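Local atomic coordinates of laccase (Botrytis aclada, PDB entry 3SQR), a protein that catalyses the copper-dependent oxidation of phenolic substrates coupled to the reduction of dioxygen to water, and probably takes part in the breakdown of lignin. Residues I123-I128 against L153-Q158; D137-V142 against H168-L173; D194-V199 against R264-N269; Y162-Y167 against R310-V315. All coordinates share one frame; numbering follows the deposited sequence.

From the N terminus, the chain first passes the short strand 123-125, which leads into the copper ligand His126, and contact 1 closes its loop when 153-158 comes into place in the opposing sheet. Contact 2 opens inside that loop, at 137-142, and closes only at 168-173, so the two cross around a shared copper. Contact 4 begins at 162-167, before contact 2 has closed, and the two cross too. Its partner, 310-315, arrives 143 residues later, and the parallel strand pair of contact 3 is nested within this long loop. Contacts 1 and 2 thus lie within the first cupredoxin-like domain, contact 3 belongs to the second, and contact 4 ties the two together.

Contact 1: residues I123-I128 against L153-Q158; sequences IHWHGI and LTYKFQ. With CU (copper (II) ion), chain F.
The indole of Trp125 is held between two side chains. CE1 of Phe157 lies 3.4 Å above one face of the ring, toward its rim, while CG2 of Ile123, a neighbour on the same strand, covers the opposite face. At its edge the indole meets Tyr155 in an offset edge-to-face pair, with planes at 69° and Trp125 CZ2 coming within 3.6 Å of Tyr155 CG. The other face of the phenol rests on Leu153 CG. Phe157 meets the indole obliquely, its CZ 3.4 Å from Trp125 CG; its ring rises from the crowded position between backbone N and carbonyl carbon (chi1 54°), and Ile128 CG2 touches it 3.8 Å from CD2. The phenol also has a polar role. Ile123 N donates an almost straight hydrogen bond to Tyr155 OH (3.0 Å, 173°), and that hydroxyl has a second partner in Gln144 OE1. One residue after Trp125, His126 ND1 binds a copper at 2.0 Å. The strands run nearly parallel but are 9.9 Å apart and belong to different sheets, an aromatic core between facing sheets that exemplifies the cupredoxin-like beta sandwich of multicopper oxidases.

Contact 2: residues D137-V142 against H168-L173; sequences DGVPGV and HSHFSL. With CU (copper (II) ion), chain F; CU (copper (II) ion), chain E.
His170, which packs against Val139 and Pro140, closes the His-X-His motif His168-Ser169-His170, one of the copper-binding signatures of multicopper oxidases. Its two histidines serve different coppers: His168 NE2 binds one ion at 2.0 Å beside His126 and His527, and His170 NE2 binds the other at 2.1 Å, along with water 1, His468 and His525. This is consistent with the type 3 pair of the trinuclear centre. The intervening serine helps to shape the motif. His168 ND1 donates to Ser169 O (2.8 Å, 170°), with the oxygen in the imidazole plane although the donor stands well above the carbonyl plane; the bond fixes the rotation of the ring and leaves NE2 for the metal. In turn Ser169 OG accepts from Phe171 N at 2.9 Å, forming an ST turn where the strand ends.

The loop 137-142 packs along one side of His170. Val139 CG2 lies over one imidazole face, toward the rim and 4.2 Å above its plane, and Gly138 O comes within 3.4 Å of His170 CB. Asp137 supplies a second shell, its OD2 hydrogen-bonding to ND1 of the copper ligand His468. Farther along, the proline ring leans on the backbone, with Pro140 CD 3.2 Å from His170 O. The phenyl group, with CG anti to the backbone N (chi1 179°), brings Phe171 CD2 to the same ring, 4.1 Å from Pro140 CG.

Contact 3: residues D194-V199 against R264-N269; sequences DEDVGV and RLRLIN. With NAG (2-acetamido-2-deoxy-beta-D-glucopyranose), chain C.
Asp196 and Arg266 meet across a parallel pair of neighbouring strands in the six-stranded sheet of the second cupredoxin-like domain. In a salt bridge, Arg266 grips the carboxylate side-on with two nitrogens: NE donates to Asp196 OD1 at 3.0 Å and NH2 to Asp196 OD2 at 2.9 Å, while a second NE bond, to OD2, is weak. The two groups are not coplanar, their planes lying 43° apart. The carboxylate reaches this position because Asp196 CG stands anti to the backbone N (chi1 -179°). OD1 is held twice, since Gly198 N also donates to it (3.0 Å) in an Asx turn; the two donors approach from opposite faces of the carboxylate plane. Arg266 NH1 hydrogen-bonds to Thr164 OG1.

The guanidinium of Arg264 lies against that of Arg266, with Arg266 NH2 3.5 Å above its plane and over its centre. Asp196 on one group and Asp312, which forms a salt bridge with Arg264 NE, on the other would offset the mutual repulsion. Arg264 NH1 hydrogen-bonds to Tyr193 OH.

Three main-chain bonds join the strands: Arg264 N to Glu195 O, Val197 N to Arg264 O and Arg266 N to Gly198 O. Between the bridges Asp196-Arg264 and Val199-Arg266 the first strand takes one more residue than the second. Apolar contacts flank the polar groups, Val197 CG2 touching Leu265 CD1 at 3.5 Å and Val199 CG1 reaching Ile268 CD1 at 3.8 Å. N2 of an N-acetylglucosamine of the attached glycan donates to Val199 O at 2.7 Å.

Contact 4: residues Y162-Y167 against R310-V315; sequences YGTTWY and RYDVIV
Arg310 and Asp312 both bind Thr164, joining the first and second cupredoxin-like domains of the laccase. Arg310 NE donates to Thr164 O over 2.9 Å, nearly straight at 169° and with the oxygen in the guanidinium plane. Thr164 OG1 donates to Asp312 OD2 (2.8 Å), meeting it on the syn side, tilted from the carboxylate plane. A water accepts from Thr164 N and lies 2.8 Å from Asp312 OD1. The far end of Arg310 turns to a third region of the chain: NH2 forms a salt bridge with Asp500, whose other carboxylate oxygen bonds His126, a copper ligand. Arg310 thus holds the second-shell Asp500 that bonds the copper ligand.

Around these bonds the packing is close. The Arg310 chain bends at chi2 and chi3 (82° and 71°), and the bends bring NE to Thr164 O and set the guanidinium beside Thr165. Thr165 OG1 sits 3.0 Å above one guanidinium face but is badly angled for a bond there and is paired instead with His126 O. Thr164 CG2 touches Arg310 CG at 3.9 Å. Last comes Trp166, stacked on His126: Trp166 CD1 lies 4.0 Å from Arg310 CD.

Contact 1: residues I123-I128 against L153-Q158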
# COMPACT_ATOMS: atom_id res chain seq x y z
N ILE A 123 6.23 -7.69 -8.76
CA ILE A 123 4.98 -6.96 -8.55
C ILE A 123 4.23 -7.58 -7.42
O ILE A 123 3.93 -8.78 -7.46
CB ILE A 123 4.11 -6.99 -9.79
CG1 ILE A 123 4.89 -6.58 -11.01
CG2 ILE A 123 2.80 -6.07 -9.60
CD1 ILE A 123 5.68 -5.30 -10.96
N HIS A 124 3.90 -6.73 -6.45
CA HIS A 124 3.15 -7.08 -5.27
C HIS A 124 1.68 -6.56 -5.39
O HIS A 124 1.39 -5.52 -5.89
CB HIS A 124 3.82 -6.51 -4.03
CG HIS A 124 3.00 -6.62 -2.79
ND1 HIS A 124 2.68 -7.84 -2.23
CD2 HIS A 124 2.49 -5.67 -1.96
CE1 HIS A 124 1.92 -7.63 -1.16
NE2 HIS A 124 1.81 -6.33 -0.96
N TRP A 125 0.80 -7.38 -4.88
CA TRP A 125 -0.67 -7.16 -4.94
C TRP A 125 -1.01 -6.80 -3.50
O TRP A 125 -1.06 -7.66 -2.61
CB TRP A 125 -1.35 -8.43 -5.48
CG TRP A 125 -0.52 -9.03 -6.58
CD1 TRP A 125 0.45 -10.02 -6.45
CD2 TRP A 125 -0.48 -8.62 -7.94
NE1 TRP A 125 1.05 -10.21 -7.65
CE2 TRP A 125 0.55 -9.34 -8.56
CE3 TRP A 125 -1.16 -7.62 -8.68
CZ2 TRP A 125 0.91 -9.13 -9.85
CZ3 TRP A 125 -0.79 -7.40 -9.99
CH2 TRP A 125 0.23 -8.17 -10.59
N HIS A 126 -1.14 -5.48 -3.26
CA HIS A 126 -1.11 -4.99 -1.91
C HIS A 126 -2.29 -5.49 -1.10
O HIS A 126 -3.44 -5.27 -1.41
CB HIS A 126 -0.89 -3.47 -1.86
CG HIS A 126 -0.74 -2.98 -0.48
ND1 HIS A 126 0.36 -2.31 -0.05
CD2 HIS A 126 -1.61 -3.02 0.56
CE1 HIS A 126 0.18 -1.97 1.21
NE2 HIS A 126 -0.99 -2.42 1.62
N GLY A 127 -1.97 -6.07 0.05
CA GLY A 127 -2.95 -6.51 1.00
C GLY A 127 -3.60 -7.83 0.61
O GLY A 127 -4.45 -8.32 1.35
N ILE A 128 -3.18 -8.40 -0.51
CA ILE A 128 -3.75 -9.63 -0.97
C ILE A 128 -3.17 -10.75 -0.13
O ILE A 128 -1.98 -10.91 -0.10
CB ILE A 128 -3.55 -9.85 -2.51
CG1 ILE A 128 -4.30 -8.73 -3.28
CG2 ILE A 128 -4.17 -11.19 -2.95
CD1 ILE A 128 -5.86 -8.64 -3.05
N LEU A 153 6.77 -13.21 -15.81
CA LEU A 153 6.33 -14.03 -14.73
C LEU A 153 4.85 -13.88 -14.69
O LEU A 153 4.40 -12.76 -14.64
CB LEU A 153 6.89 -13.56 -13.41
CG LEU A 153 6.45 -14.36 -12.19
CD1 LEU A 153 6.57 -15.93 -12.29
CD2 LEU A 153 7.17 -13.77 -10.96
N THR A 154 4.17 -15.03 -14.69
CA THR A 154 2.69 -15.05 -14.58
C THR A 154 2.29 -15.27 -13.13
O THR A 154 2.44 -16.33 -12.56
CB THR A 154 2.10 -16.11 -15.49
OG1 THR A 154 2.51 -15.82 -16.85
CG2 THR A 154 0.51 -16.12 -15.38
N TYR A 155 1.69 -14.24 -12.54
CA TYR A 155 1.19 -14.33 -11.19
C TYR A 155 -0.20 -14.92 -11.25
O TYR A 155 -1.00 -14.56 -12.10
CB TYR A 155 1.18 -12.95 -10.55
CG TYR A 155 2.56 -12.33 -10.33
CD1 TYR A 155 3.27 -11.67 -11.35
CD2 TYR A 155 3.17 -12.40 -9.11
CE1 TYR A 155 4.49 -11.08 -11.14
CE2 TYR A 155 4.36 -11.82 -8.89
CZ TYR A 155 5.05 -11.17 -9.88
OH TYR A 155 6.27 -10.57 -9.59
N LYS A 156 -0.45 -15.85 -10.36
CA LYS A 156 -1.74 -16.47 -10.21
C LYS A 156 -2.20 -16.47 -8.82
O LYS A 156 -1.53 -17.04 -7.95
CB LYS A 156 -1.66 -17.91 -10.77
CG LYS A 156 -1.38 -17.97 -12.28
CD LYS A 156 -1.45 -19.46 -12.77
CE LYS A 156 -1.14 -19.61 -14.27
NZ LYS A 156 -1.79 -20.90 -14.84
N PHE A 157 -3.42 -15.94 -8.54
CA PHE A 157 -3.92 -15.98 -7.25
C PHE A 157 -5.40 -15.76 -7.30
O PHE A 157 -5.89 -15.24 -8.29
CB PHE A 157 -3.25 -14.99 -6.29
CG PHE A 157 -3.26 -13.58 -6.76
CD1 PHE A 157 -2.24 -13.10 -7.55
CD2 PHE A 157 -4.30 -12.72 -6.44
CE1 PHE A 157 -2.20 -11.78 -7.98
CE2 PHE A 157 -4.25 -11.38 -6.90
CZ PHE A 157 -3.16 -10.92 -7.65
N GLN A 158 -6.06 -16.29 -6.30
CA GLN A 158 -7.46 -15.97 -6.08
C GLN A 158 -7.62 -14.75 -5.24
O GLN A 158 -6.91 -14.53 -4.23
CB GLN A 158 -8.22 -17.14 -5.41
CG GLN A 158 -9.70 -17.00 -5.43
CD GLN A 158 -10.39 -18.25 -4.95
OE1 GLN A 158 -9.83 -19.00 -4.14
NE2 GLN A 158 -11.66 -18.47 -5.41
CU CU F . 2.13 -1.84 -0.78

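Contact 2: residues D137-V142 against H168-L173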
# COMPACT_ATOMS: atom_id res chain seq x y z
N ASP A 137 3.33 -13.41 -4.17
CA ASP A 137 3.25 -12.19 -3.39
C ASP A 137 4.05 -11.01 -3.95
O ASP A 137 3.78 -9.85 -3.65
CB ASP A 137 3.61 -12.47 -1.94
CG ASP A 137 3.26 -11.36 -1.02
OD1 ASP A 137 2.09 -10.84 -1.12
OD2 ASP A 137 4.08 -11.02 -0.15
N GLY A 138 5.06 -11.32 -4.75
CA GLY A 138 5.83 -10.32 -5.48
C GLY A 138 6.84 -9.55 -4.70
O GLY A 138 7.24 -8.49 -5.12
N VAL A 139 7.45 -10.16 -3.64
CA VAL A 139 8.46 -9.49 -2.90
C VAL A 139 9.80 -10.07 -3.36
O VAL A 139 10.06 -11.21 -3.00
CB VAL A 139 8.38 -9.67 -1.43
CG1 VAL A 139 9.46 -8.90 -0.69
CG2 VAL A 139 6.92 -9.14 -0.95
N PRO A 140 10.60 -9.28 -4.04
CA PRO A 140 11.88 -9.82 -4.51
C PRO A 140 12.80 -10.01 -3.33
O PRO A 140 12.86 -9.15 -2.44
CB PRO A 140 12.37 -8.72 -5.47
CG PRO A 140 11.81 -7.47 -4.91
CD PRO A 140 10.52 -7.83 -4.23
N GLY A 141 13.53 -11.13 -3.32
CA GLY A 141 14.30 -11.44 -2.15
C GLY A 141 13.57 -12.19 -1.07
O GLY A 141 14.19 -12.68 -0.11
N VAL A 142 12.23 -12.20 -1.12
CA VAL A 142 11.47 -12.98 -0.16
C VAL A 142 10.65 -14.07 -0.83
O VAL A 142 10.78 -15.27 -0.50
CB VAL A 142 10.54 -12.07 0.68
CG1 VAL A 142 9.61 -12.96 1.60
CG2 VAL A 142 11.33 -10.94 1.44
N HIS A 168 1.74 -2.93 -7.05
CA HIS A 168 2.85 -2.05 -7.28
C HIS A 168 4.12 -2.83 -7.30
O HIS A 168 4.20 -3.88 -6.73
CB HIS A 168 2.96 -0.95 -6.25
CG HIS A 168 3.06 -1.41 -4.81
ND1 HIS A 168 4.26 -1.74 -4.21
CD2 HIS A 168 2.12 -1.49 -3.84
CE1 HIS A 168 4.03 -2.06 -2.94
NE2 HIS A 168 2.74 -1.88 -2.69
N SER A 169 5.12 -2.28 -7.92
CA SER A 169 6.42 -2.94 -7.79
C SER A 169 6.86 -2.95 -6.35
O SER A 169 6.67 -1.98 -5.63
CB SER A 169 7.49 -2.25 -8.62
OG SER A 169 8.76 -2.83 -8.32
N HIS A 170 7.45 -4.08 -5.92
CA HIS A 170 8.03 -4.15 -4.62
C HIS A 170 9.56 -4.31 -4.81
O HIS A 170 10.27 -4.66 -3.89
CB HIS A 170 7.45 -5.30 -3.84
CG HIS A 170 7.28 -5.03 -2.39
ND1 HIS A 170 8.32 -4.66 -1.58
CD2 HIS A 170 6.17 -5.03 -1.59
CE1 HIS A 170 7.88 -4.51 -0.34
NE2 HIS A 170 6.57 -4.70 -0.33
N PHE A 171 10.06 -3.89 -5.95
CA PHE A 171 11.48 -3.97 -6.28
C PHE A 171 12.05 -2.58 -6.10
O PHE A 171 11.77 -1.63 -6.89
CB PHE A 171 11.65 -4.47 -7.69
CG PHE A 171 13.08 -4.56 -8.14
CD1 PHE A 171 13.71 -3.44 -8.61
CD2 PHE A 171 13.71 -5.76 -8.12
CE1 PHE A 171 15.02 -3.51 -9.06
CE2 PHE A 171 15.04 -5.87 -8.56
CZ PHE A 171 15.69 -4.72 -9.01
N SER A 172 12.74 -2.40 -4.99
CA SER A 172 13.40 -1.14 -4.71
C SER A 172 12.40 0.03 -4.85
O SER A 172 11.24 -0.12 -4.39
CB SER A 172 14.72 -1.00 -5.57
OG SER A 172 15.35 0.26 -5.31
N LEU A 173 12.80 1.18 -5.36
CA LEU A 173 11.93 2.38 -5.30
C LEU A 173 11.01 2.54 -6.48
O LEU A 173 10.43 3.60 -6.66
CB LEU A 173 12.82 3.64 -5.22
CG LEU A 173 13.75 3.75 -4.03
CD1 LEU A 173 14.80 4.89 -4.31
CD2 LEU A 173 12.96 4.07 -2.80
CU CU F . 2.13 -1.84 -0.78
CU CU E . 5.22 -4.58 1.22
O HOH W 1 4.26 -3.15 0.05

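Contact 3: residues D194-V199 against R264-N269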
# COMPACT_ATOMS: atom_id res chain seq x y z
N ASP A 194 -24.78 4.85 -4.87
CA ASP A 194 -25.27 4.74 -6.20
C ASP A 194 -24.25 4.47 -7.22
O ASP A 194 -24.50 3.70 -8.15
CB ASP A 194 -25.97 6.07 -6.60
CG ASP A 194 -27.11 6.38 -5.69
OD1 ASP A 194 -27.89 5.44 -5.46
OD2 ASP A 194 -27.14 7.48 -5.11
N GLU A 195 -23.13 5.19 -7.13
CA GLU A 195 -22.07 5.07 -8.16
C GLU A 195 -20.68 4.90 -7.54
O GLU A 195 -20.33 5.57 -6.60
CB GLU A 195 -22.05 6.31 -9.06
CG GLU A 195 -23.38 6.50 -9.78
CD GLU A 195 -23.32 7.53 -10.86
OE1 GLU A 195 -22.19 7.94 -11.25
OE2 GLU A 195 -24.42 7.94 -11.32
N ASP A 196 -19.89 4.01 -8.13
CA ASP A 196 -18.49 3.84 -7.74
C ASP A 196 -17.65 4.63 -8.71
O ASP A 196 -17.56 4.27 -9.87
CB ASP A 196 -18.19 2.35 -7.82
CG ASP A 196 -16.77 1.99 -7.42
OD1 ASP A 196 -16.03 2.87 -6.92
OD2 ASP A 196 -16.50 0.78 -7.59
N VAL A 197 -17.02 5.70 -8.23
CA VAL A 197 -16.18 6.56 -9.03
C VAL A 197 -14.77 5.97 -9.20
O VAL A 197 -13.97 6.44 -10.00
CB VAL A 197 -16.16 8.02 -8.52
CG1 VAL A 197 -17.64 8.57 -8.52
CG2 VAL A 197 -15.47 8.26 -7.18
N GLY A 198 -14.50 4.96 -8.39
CA GLY A 198 -13.20 4.33 -8.51
C GLY A 198 -12.20 5.00 -7.59
O GLY A 198 -12.51 5.67 -6.57
N VAL A 199 -10.95 4.71 -7.88
CA VAL A 199 -9.84 5.09 -6.99
C VAL A 199 -9.47 6.54 -7.21
O VAL A 199 -9.59 7.11 -8.34
CB VAL A 199 -8.62 4.18 -7.24
CG1 VAL A 199 -7.40 4.68 -6.53
CG2 VAL A 199 -8.87 2.72 -6.73
N ARG A 264 -19.25 6.28 -4.11
CA ARG A 264 -18.14 5.59 -3.46
C ARG A 264 -16.82 6.05 -4.10
O ARG A 264 -16.63 6.05 -5.31
CB ARG A 264 -18.32 4.08 -3.64
CG ARG A 264 -17.16 3.30 -3.07
CD ARG A 264 -17.45 1.85 -3.25
NE ARG A 264 -16.54 1.05 -2.44
CZ ARG A 264 -16.79 -0.23 -2.16
NH1 ARG A 264 -17.91 -0.83 -2.56
NH2 ARG A 264 -15.91 -0.90 -1.44
N LEU A 265 -15.96 6.57 -3.26
CA LEU A 265 -14.58 7.00 -3.64
C LEU A 265 -13.63 6.08 -2.92
O LEU A 265 -13.77 5.81 -1.75
CB LEU A 265 -14.29 8.40 -3.14
CG LEU A 265 -14.99 9.58 -3.84
CD1 LEU A 265 -16.49 9.43 -4.01
CD2 LEU A 265 -14.55 10.90 -3.13
N ARG A 266 -12.58 5.70 -3.62
CA ARG A 266 -11.65 4.69 -3.08
C ARG A 266 -10.31 5.35 -2.99
O ARG A 266 -9.68 5.58 -4.00
CB ARG A 266 -11.66 3.48 -3.98
CG ARG A 266 -13.03 2.84 -4.22
CD ARG A 266 -12.89 1.77 -5.25
NE ARG A 266 -14.08 1.02 -5.54
CZ ARG A 266 -14.40 -0.17 -5.02
NH1 ARG A 266 -13.64 -0.73 -4.11
NH2 ARG A 266 -15.51 -0.79 -5.40
N LEU A 267 -9.94 5.71 -1.78
CA LEU A 267 -8.82 6.55 -1.53
C LEU A 267 -7.61 5.70 -1.22
O LEU A 267 -7.68 4.82 -0.37
CB LEU A 267 -9.09 7.49 -0.38
CG LEU A 267 -10.39 8.32 -0.58
CD1 LEU A 267 -10.78 9.04 0.72
CD2 LEU A 267 -10.22 9.27 -1.76
N ILE A 268 -6.52 6.01 -1.90
CA ILE A 268 -5.22 5.32 -1.69
C ILE A 268 -4.10 6.29 -1.62
O ILE A 268 -3.90 7.07 -2.55
CB ILE A 268 -4.91 4.26 -2.74
CG1 ILE A 268 -6.16 3.48 -3.13
CG2 ILE A 268 -3.68 3.32 -2.24
CD1 ILE A 268 -5.89 2.31 -4.02
N ASN A 269 -3.31 6.20 -0.56
CA ASN A 269 -2.08 6.97 -0.48
C ASN A 269 -0.93 6.08 -1.01
O ASN A 269 -0.62 5.08 -0.42
CB ASN A 269 -1.83 7.46 0.96
CG ASN A 269 -0.49 8.14 1.18
OD1 ASN A 269 0.42 8.22 0.31
ND2 ASN A 269 -0.33 8.61 2.46
C1 NAG C . -8.60 7.90 -11.33
C2 NAG C . -10.09 7.97 -11.65
C3 NAG C . -10.54 6.57 -12.00
C4 NAG C . -9.75 5.99 -13.17
C5 NAG C . -8.22 6.22 -12.97
C6 NAG C . -7.51 6.31 -14.30
C7 NAG C . -11.83 9.18 -10.48
C8 NAG C . -12.64 9.39 -9.21
N2 NAG C . -10.86 8.28 -10.48
O3 NAG C . -11.93 6.52 -12.27
O4 NAG C . -10.01 4.58 -13.28
O5 NAG C . -7.91 7.50 -12.46
O6 NAG C . -6.11 6.13 -14.10
O7 NAG C . -12.05 9.81 -11.52

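Contact 4: residues Y162-Y167 against R310-V315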
# COMPACT_ATOMS: atom_id res chain seq x y z
N TYR A 162 -12.40 -8.52 -0.75
CA TYR A 162 -13.08 -7.53 -1.57
C TYR A 162 -12.84 -6.14 -1.03
O TYR A 162 -12.65 -5.92 0.17
CB TYR A 162 -14.57 -7.87 -1.77
CG TYR A 162 -15.33 -7.95 -0.49
CD1 TYR A 162 -15.93 -6.81 0.06
CD2 TYR A 162 -15.39 -9.15 0.22
CE1 TYR A 162 -16.59 -6.89 1.29
CE2 TYR A 162 -16.02 -9.22 1.44
CZ TYR A 162 -16.63 -8.09 1.97
OH TYR A 162 -17.31 -8.14 3.15
N GLY A 163 -12.77 -5.22 -1.97
CA GLY A 163 -12.58 -3.82 -1.65
C GLY A 163 -11.52 -3.19 -2.54
O GLY A 163 -11.35 -3.54 -3.70
N THR A 164 -10.89 -2.19 -1.98
CA THR A 164 -9.92 -1.36 -2.66
C THR A 164 -8.51 -1.67 -2.27
O THR A 164 -8.11 -1.61 -1.11
CB THR A 164 -10.18 0.11 -2.26
OG1 THR A 164 -11.53 0.46 -2.59
CG2 THR A 164 -9.22 1.04 -2.97
N THR A 165 -7.73 -1.92 -3.29
CA THR A 165 -6.30 -1.98 -3.08
C THR A 165 -5.59 -1.56 -4.34
O THR A 165 -6.17 -0.90 -5.22
CB THR A 165 -5.82 -3.32 -2.46
OG1 THR A 165 -4.51 -3.10 -1.96
CG2 THR A 165 -5.88 -4.49 -3.49
N TRP A 166 -4.31 -1.90 -4.40
CA TRP A 166 -3.46 -1.44 -5.46
C TRP A 166 -2.41 -2.51 -5.66
O TRP A 166 -2.21 -3.32 -4.78
CB TRP A 166 -2.86 -0.09 -5.15
CG TRP A 166 -2.02 0.07 -3.90
CD1 TRP A 166 -2.36 -0.29 -2.60
CD2 TRP A 166 -0.75 0.71 -3.80
NE1 TRP A 166 -1.37 0.14 -1.73
CE2 TRP A 166 -0.36 0.71 -2.44
CE3 TRP A 166 0.12 1.27 -4.73
CZ2 TRP A 166 0.88 1.21 -2.02
CZ3 TRP A 166 1.33 1.80 -4.34
CH2 TRP A 166 1.72 1.77 -2.98
N TYR A 167 -1.79 -2.48 -6.82
CA TYR A 167 -0.64 -3.38 -7.07
C TYR A 167 0.51 -2.47 -7.37
O TYR A 167 0.34 -1.38 -7.94
CB TYR A 167 -0.91 -4.37 -8.19
CG TYR A 167 -1.17 -3.75 -9.53
CD1 TYR A 167 -2.38 -3.24 -9.87
CD2 TYR A 167 -0.17 -3.74 -10.52
CE1 TYR A 167 -2.62 -2.69 -11.15
CE2 TYR A 167 -0.40 -3.20 -11.76
CZ TYR A 167 -1.63 -2.65 -12.07
OH TYR A 167 -1.80 -2.11 -13.29
N ARG A 310 -5.79 2.35 2.44
CA ARG A 310 -6.93 2.61 1.61
C ARG A 310 -8.03 2.91 2.52
O ARG A 310 -8.06 2.40 3.63
CB ARG A 310 -7.34 1.43 0.70
CG ARG A 310 -6.34 1.14 -0.37
CD ARG A 310 -5.21 0.31 0.13
NE ARG A 310 -5.66 -1.03 0.39
CZ ARG A 310 -5.07 -1.89 1.23
NH1 ARG A 310 -4.06 -1.53 1.99
NH2 ARG A 310 -5.55 -3.13 1.31
N TYR A 311 -8.92 3.77 2.05
CA TYR A 311 -10.24 3.91 2.67
C TYR A 311 -11.24 3.97 1.58
O TYR A 311 -11.03 4.63 0.53
CB TYR A 311 -10.29 5.18 3.49
CG TYR A 311 -9.58 5.10 4.80
CD1 TYR A 311 -10.18 4.51 5.91
CD2 TYR A 311 -8.29 5.57 4.93
CE1 TYR A 311 -9.53 4.46 7.10
CE2 TYR A 311 -7.63 5.53 6.14
CZ TYR A 311 -8.24 4.97 7.22
OH TYR A 311 -7.61 4.92 8.39
N ASP A 312 -12.40 3.41 1.86
CA ASP A 312 -13.52 3.55 0.98
C ASP A 312 -14.45 4.48 1.77
O ASP A 312 -14.69 4.29 2.97
CB ASP A 312 -14.27 2.26 0.72
CG ASP A 312 -13.55 1.34 -0.23
OD1 ASP A 312 -12.61 0.74 0.25
OD2 ASP A 312 -13.93 1.20 -1.41
N VAL A 313 -14.89 5.51 1.06
CA VAL A 313 -15.88 6.46 1.62
C VAL A 313 -17.03 6.66 0.67
O VAL A 313 -16.93 6.60 -0.53
CB VAL A 313 -15.20 7.82 1.96
CG1 VAL A 313 -13.99 7.60 2.88
CG2 VAL A 313 -14.75 8.52 0.62
N ILE A 314 -18.18 6.97 1.26
CA ILE A 314 -19.35 7.28 0.49
C ILE A 314 -19.57 8.76 0.74
O ILE A 314 -19.51 9.22 1.88
CB ILE A 314 -20.58 6.54 0.97
CG1 ILE A 314 -20.43 5.04 0.77
CG2 ILE A 314 -21.84 6.99 0.13
CD1 ILE A 314 -20.04 4.59 -0.58
N VAL A 315 -19.75 9.48 -0.37
CA VAL A 315 -19.96 10.94 -0.27
C VAL A 315 -21.30 11.18 -0.98
O VAL A 315 -21.47 10.82 -2.16
CB VAL A 315 -18.90 11.76 -0.90
CG1 VAL A 315 -19.21 13.26 -0.59
CG2 VAL A 315 -17.54 11.43 -0.32
O HOH W 2 -11.96 -1.89 0.82